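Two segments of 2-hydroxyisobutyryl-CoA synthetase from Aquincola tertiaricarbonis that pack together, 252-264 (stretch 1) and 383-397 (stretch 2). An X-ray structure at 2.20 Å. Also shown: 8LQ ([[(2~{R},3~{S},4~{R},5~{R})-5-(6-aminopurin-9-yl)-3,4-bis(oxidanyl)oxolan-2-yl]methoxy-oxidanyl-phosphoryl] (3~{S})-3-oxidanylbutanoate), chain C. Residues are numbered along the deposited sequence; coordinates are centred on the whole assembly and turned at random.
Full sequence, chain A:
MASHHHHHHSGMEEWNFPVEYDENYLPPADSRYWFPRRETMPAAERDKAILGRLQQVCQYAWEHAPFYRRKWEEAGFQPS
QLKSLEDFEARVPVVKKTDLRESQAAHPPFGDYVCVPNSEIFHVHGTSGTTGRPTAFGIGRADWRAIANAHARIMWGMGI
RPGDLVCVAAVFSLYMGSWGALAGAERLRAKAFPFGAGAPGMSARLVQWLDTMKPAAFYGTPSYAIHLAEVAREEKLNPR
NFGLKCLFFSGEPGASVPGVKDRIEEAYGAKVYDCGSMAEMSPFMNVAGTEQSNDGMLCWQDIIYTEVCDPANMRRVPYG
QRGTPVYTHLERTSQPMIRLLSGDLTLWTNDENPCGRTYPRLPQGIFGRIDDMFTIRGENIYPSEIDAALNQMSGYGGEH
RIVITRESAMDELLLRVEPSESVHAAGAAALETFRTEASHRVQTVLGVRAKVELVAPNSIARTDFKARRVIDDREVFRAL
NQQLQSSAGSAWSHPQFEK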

# COMPACT_ATOMS: atom_id res chain seq x y z
N GLU A 252 -2.39 12.46 -13.58
CA GLU A 252 -1.81 12.99 -14.82
C GLU A 252 -2.92 13.13 -15.87
O GLU A 252 -3.94 12.47 -15.72
CB GLU A 252 -0.75 11.99 -15.37
CG GLU A 252 -1.30 10.56 -15.48
CD GLU A 252 -0.48 9.56 -16.27
OE1 GLU A 252 0.71 9.83 -16.54
OE2 GLU A 252 -1.02 8.49 -16.59
N PRO A 253 -2.72 13.89 -16.97
CA PRO A 253 -3.76 13.93 -18.03
C PRO A 253 -3.94 12.54 -18.69
O PRO A 253 -3.06 11.68 -18.60
CB PRO A 253 -3.20 14.95 -19.04
CG PRO A 253 -2.15 15.73 -18.29
CD PRO A 253 -1.56 14.72 -17.34
N GLY A 254 -5.07 12.35 -19.34
CA GLY A 254 -5.36 11.09 -20.02
C GLY A 254 -6.84 10.83 -20.11
O GLY A 254 -7.37 10.64 -21.21
N ALA A 255 -7.51 10.85 -18.95
CA ALA A 255 -8.94 10.62 -18.78
C ALA A 255 -9.84 11.68 -19.44
O ALA A 255 -11.04 11.44 -19.63
CB ALA A 255 -9.27 10.46 -17.31
N SER A 256 -9.27 12.82 -19.85
CA SER A 256 -9.99 13.84 -20.63
C SER A 256 -9.24 14.12 -21.94
O SER A 256 -9.47 15.13 -22.60
CB SER A 256 -10.23 15.10 -19.80
OG SER A 256 -11.25 14.82 -18.87
N VAL A 257 -8.35 13.18 -22.31
CA VAL A 257 -7.56 13.26 -23.54
C VAL A 257 -8.26 12.39 -24.61
O VAL A 257 -8.43 11.19 -24.41
CB VAL A 257 -6.06 12.94 -23.30
CG1 VAL A 257 -5.30 12.77 -24.60
CG2 VAL A 257 -5.40 14.02 -22.44
N PRO A 258 -8.72 13.04 -25.70
CA PRO A 258 -9.50 12.36 -26.77
C PRO A 258 -9.19 10.87 -27.09
O PRO A 258 -10.02 10.01 -26.73
CB PRO A 258 -9.24 13.24 -27.98
CG PRO A 258 -9.19 14.61 -27.38
CD PRO A 258 -8.60 14.49 -26.00
N GLY A 259 -8.06 10.59 -27.76
CA GLY A 259 -7.66 9.23 -28.14
C GLY A 259 -7.28 8.29 -27.01
O GLY A 259 -7.34 7.07 -27.17
N VAL A 260 -6.87 8.85 -25.86
CA VAL A 260 -6.49 8.08 -24.67
C VAL A 260 -7.77 7.56 -24.00
O VAL A 260 -7.86 6.36 -23.74
CB VAL A 260 -5.56 8.88 -23.69
CG1 VAL A 260 -5.27 8.08 -22.43
CG2 VAL A 260 -4.26 9.28 -24.38
N LYS A 261 -8.76 8.45 -23.74
CA LYS A 261 -10.04 8.07 -23.10
C LYS A 261 -10.75 6.97 -23.92
O LYS A 261 -11.18 5.96 -23.35
CB LYS A 261 -10.95 9.29 -22.91
CG LYS A 261 -12.16 8.99 -22.02
CD LYS A 261 -13.25 10.05 -22.08
CE LYS A 261 -14.25 9.83 -20.96
NZ LYS A 261 -15.22 10.94 -20.87
N ASP A 262 -10.84 7.17 -25.25
CA ASP A 262 -11.48 6.25 -26.19
C ASP A 262 -10.79 4.89 -26.23
O ASP A 262 -11.47 3.87 -26.25
CB ASP A 262 -11.63 6.89 -27.58
CG ASP A 262 -12.52 8.12 -27.60
OD1 ASP A 262 -13.23 8.36 -26.59
OD2 ASP A 262 -12.53 8.82 -28.63
N ARG A 263 -9.44 4.88 -26.20
CA ARG A 263 -8.65 3.63 -26.17
C ARG A 263 -8.93 2.84 -24.90
O ARG A 263 -9.10 1.62 -24.97
CB ARG A 263 -7.14 3.90 -26.31
CG ARG A 263 -6.66 3.88 -27.77
CD ARG A 263 -5.21 4.31 -27.89
NE ARG A 263 -4.80 4.45 -29.29
CZ ARG A 263 -3.88 3.68 -29.89
NH1 ARG A 263 -3.25 2.73 -29.21
NH2 ARG A 263 -3.59 3.88 -31.17
N ILE A 264 -9.00 3.51 -23.74
CA ILE A 264 -9.24 2.84 -22.45
C ILE A 264 -10.68 2.29 -22.39
O ILE A 264 -10.85 1.10 -22.10
CB ILE A 264 -8.85 3.70 -21.21
CG1 ILE A 264 -7.39 4.20 -21.33
CG2 ILE A 264 -9.05 2.89 -19.91
CD1 ILE A 264 -7.00 5.32 -20.38
N PRO A 383 3.00 18.39 -23.56
CA PRO A 383 3.19 16.97 -23.94
C PRO A 383 1.90 16.19 -24.21
O PRO A 383 1.90 15.27 -25.05
CB PRO A 383 3.96 16.39 -22.75
CG PRO A 383 4.68 17.56 -22.18
CD PRO A 383 3.73 18.70 -22.31
N SER A 384 0.80 16.57 -23.53
CA SER A 384 -0.52 15.94 -23.68
C SER A 384 -1.13 16.12 -25.08
O SER A 384 -1.97 15.30 -25.48
CB SER A 384 -1.48 16.42 -22.59
OG SER A 384 -1.75 17.80 -22.74
N GLU A 385 -0.72 17.19 -25.80
CA GLU A 385 -1.21 17.47 -27.17
C GLU A 385 -0.64 16.45 -28.16
O GLU A 385 -1.35 15.98 -29.05
CB GLU A 385 -0.88 18.90 -27.59
CG GLU A 385 -1.57 19.98 -26.76
CD GLU A 385 -1.07 21.40 -26.98
OE1 GLU A 385 0.17 21.59 -27.06
OE2 GLU A 385 -1.90 22.33 -27.04
N ILE A 386 0.64 16.06 -27.95
CA ILE A 386 1.37 15.04 -28.73
C ILE A 386 0.78 13.66 -28.44
O ILE A 386 0.53 12.90 -29.38
CB ILE A 386 2.90 15.13 -28.45
CG1 ILE A 386 3.47 16.43 -29.07
CG2 ILE A 386 3.65 13.88 -28.95
CD1 ILE A 386 4.69 16.96 -28.39
N ASP A 387 0.55 13.35 -27.14
CA ASP A 387 -0.05 12.10 -26.69
C ASP A 387 -1.42 11.92 -27.33
O ASP A 387 -1.69 10.85 -27.85
CB ASP A 387 -0.17 12.09 -25.15
CG ASP A 387 -0.54 10.75 -24.56
OD1 ASP A 387 -0.02 9.72 -25.04
OD2 ASP A 387 -1.32 10.73 -23.58
N ALA A 388 -2.26 12.99 -27.34
CA ALA A 388 -3.59 13.00 -27.93
C ALA A 388 -3.58 12.73 -29.44
O ALA A 388 -4.37 11.90 -29.90
CB ALA A 388 -4.29 14.33 -27.65
N ALA A 389 -2.67 13.40 -30.19
CA ALA A 389 -2.58 13.26 -31.65
C ALA A 389 -2.15 11.85 -32.04
O ALA A 389 -2.76 11.27 -32.94
CB ALA A 389 -1.63 14.29 -32.23
N LEU A 390 -1.15 11.29 -31.33
CA LEU A 390 -0.65 9.94 -31.61
C LEU A 390 -1.66 8.83 -31.30
O LEU A 390 -1.77 7.88 -32.08
CB LEU A 390 0.66 9.66 -30.87
CG LEU A 390 1.91 10.40 -31.34
CD1 LEU A 390 3.06 9.99 -30.51
CD2 LEU A 390 2.25 10.09 -32.80
N ASN A 391 -2.40 8.95 -30.17
CA ASN A 391 -3.38 7.97 -29.72
C ASN A 391 -4.61 7.91 -30.63
O ASN A 391 -5.36 6.94 -30.55
CB ASN A 391 -3.77 8.19 -28.23
CG ASN A 391 -2.80 7.54 -27.27
OD1 ASN A 391 -2.93 6.36 -26.92
ND2 ASN A 391 -1.76 8.27 -26.87
N GLN A 392 -4.78 8.91 -31.49
CA GLN A 392 -5.90 8.97 -32.44
C GLN A 392 -5.53 8.35 -33.80
O GLN A 392 -6.29 8.48 -34.76
CB GLN A 392 -6.44 10.41 -32.57
CG GLN A 392 -7.43 10.74 -31.46
CD GLN A 392 -7.94 12.15 -31.48
OE1 GLN A 392 -7.18 13.12 -31.53
NE2 GLN A 392 -9.26 12.29 -31.37
N MET A 393 -4.39 7.64 -33.83
CA MET A 393 -3.84 6.96 -35.01
C MET A 393 -3.86 5.44 -34.79
O MET A 393 -3.32 4.95 -33.79
CB MET A 393 -2.40 7.41 -35.30
CG MET A 393 -2.22 8.91 -35.47
SD MET A 393 -0.56 9.31 -36.05
CE MET A 393 -0.67 8.68 -37.81
N SER A 394 -4.49 4.69 -35.74
CA SER A 394 -4.64 3.22 -35.68
C SER A 394 -3.31 2.45 -35.66
O SER A 394 -3.25 1.37 -35.05
CB SER A 394 -5.55 2.72 -36.81
OG SER A 394 -5.17 3.16 -38.10
N GLY A 395 -2.28 3.00 -36.33
CA GLY A 395 -0.94 2.42 -36.45
C GLY A 395 0.00 2.68 -35.29
O GLY A 395 1.08 2.08 -35.23
N TYR A 396 -0.38 3.58 -34.36
CA TYR A 396 0.42 3.92 -33.18
C TYR A 396 0.46 2.75 -32.15
O TYR A 396 -0.58 2.20 -31.81
CB TYR A 396 -0.14 5.22 -32.56
CG TYR A 396 0.46 5.60 -31.23
CD1 TYR A 396 1.77 6.06 -31.13
CD2 TYR A 396 -0.30 5.55 -30.06
CE1 TYR A 396 2.31 6.44 -29.91
CE2 TYR A 396 0.22 5.94 -28.84
CZ TYR A 396 1.53 6.40 -28.76
OH TYR A 396 2.07 6.74 -27.55
N GLY A 397 1.68 2.40 -31.71
CA GLY A 397 1.98 1.28 -30.81
C GLY A 397 1.70 1.41 -29.33
O GLY A 397 1.85 0.43 -28.59
N9 8LQ C . -2.66 15.76 -12.20
C8 8LQ C . -3.26 15.09 -11.21
N7 8LQ C . -4.47 14.71 -11.61
C5 8LQ C . -4.64 15.16 -12.87
C6 8LQ C . -5.63 15.02 -13.78
N6 8LQ C . -6.72 14.37 -13.42
N1 8LQ C . -5.54 15.56 -15.01
C2 8LQ C . -4.39 16.25 -15.40
N3 8LQ C . -3.35 16.31 -14.48
C4 8LQ C . -3.51 15.80 -13.23
CAA 8LQ C . -3.07 12.53 -5.40
CAZ 8LQ C . -3.80 12.64 -6.77
OAE 8LQ C . -3.55 11.47 -7.53
CAL 8LQ C . -3.33 13.87 -7.58
CAS 8LQ C . -1.81 13.85 -7.77
OAC 8LQ C . -1.31 13.12 -8.62
OAQ 8LQ C . -1.10 14.63 -6.88
PBC 8LQ C . 0.45 14.99 -7.09
OAH 8LQ C . 1.20 13.59 -6.98
OAD 8LQ C . 0.96 15.98 -6.12
O5' 8LQ C . 0.53 15.57 -8.55
C5' 8LQ C . -0.35 16.65 -8.86
C4' 8LQ C . -0.17 17.06 -10.29
O4' 8LQ C . -0.47 15.93 -11.16
C3' 8LQ C . -1.20 18.07 -10.59
O3' 8LQ C . -0.73 19.39 -10.22
C2' 8LQ C . -1.34 17.89 -12.11
O2' 8LQ C . -0.19 18.48 -12.83
C1' 8LQ C . -1.30 16.39 -12.23

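The contact is centred on two helices far apart in sequence, 258-264 and 383-391, with flanking loop residues adding to it; the helix axes cross at 51° and approach to 7.7 Å, and the two stretches bury 523 Å² counted over both sides. The backbones come closest at Gly259, where a side chain would not fit. Its CA lies 4.7 Å from the CA of Gln392 and 3.7 Å from Gln392 CG, and its C lies 3.7 Å from Asn391 CB. A CB built ideally on Gly259 would point toward the second stretch and fall 2.8 Å from Asn391 C and 2.9 Å from Gln392 CG, both clashes, so the backbones can come this near only where no side chain intervenes.

Arg263 contributes the largest covered area, 101 Å². Its CA-to-CB bond points toward the second stretch, and an m rotamer at chi1 followed by t at chi2 and chi3 extends the chain to the carbonyls of Asn391 and Met393. Arg263 NE donates a hydrogen bond to Asn391 O (2.8 Å, N-H...O angle 154°). Arg263 NH2 lies equally close to Met393 O at 2.8 Å, but the angle of 116° makes that bond weak. Both oxygens sit at the edge of the guanidinium, near its plane, where its N-H groups point. Met393 O also accepts from Tyr396 N (3.3 Å), closing the type I turn from Met393 to Tyr396, so the arginine binds a carbonyl already used to shape the loop. Tyr396 CD2 lies over one face of the guanidinium, 3.9 Å from Arg263 NH2, which in turn approaches the edge of the tyrosine ring; this is not a ring-to-guanidinium stack.

Asn391, with 71 Å² covered, joins the polar end of the contact to its apolar part. Its ND2 donates to Asp387 O, one turn earlier, at 2.8 Å and 172°, a nearly linear bond that anchors the amide against its own helix. The same ND2 is 3.7 Å from Val260 CG2, and Asn391 OD1 is 3.2 Å from Arg263 CD. Val260 CG2 also meets Asp387 OD2 at 3.4 Å, a van der Waals contact of methyl with carboxylate.

Away from the arginine, Val257 and Pro253 make carbon-to-carbon contacts. Val257 CG1 rests 3.6 Å from Ala388 CB, an apolar contact, and Pro253 CB lies 4.2 Å from Ser384 CB. Pro253 N is also 3.3 Å from C2 of the adenine of 8LQ, placing this margin of the contact beside the bound adenylate.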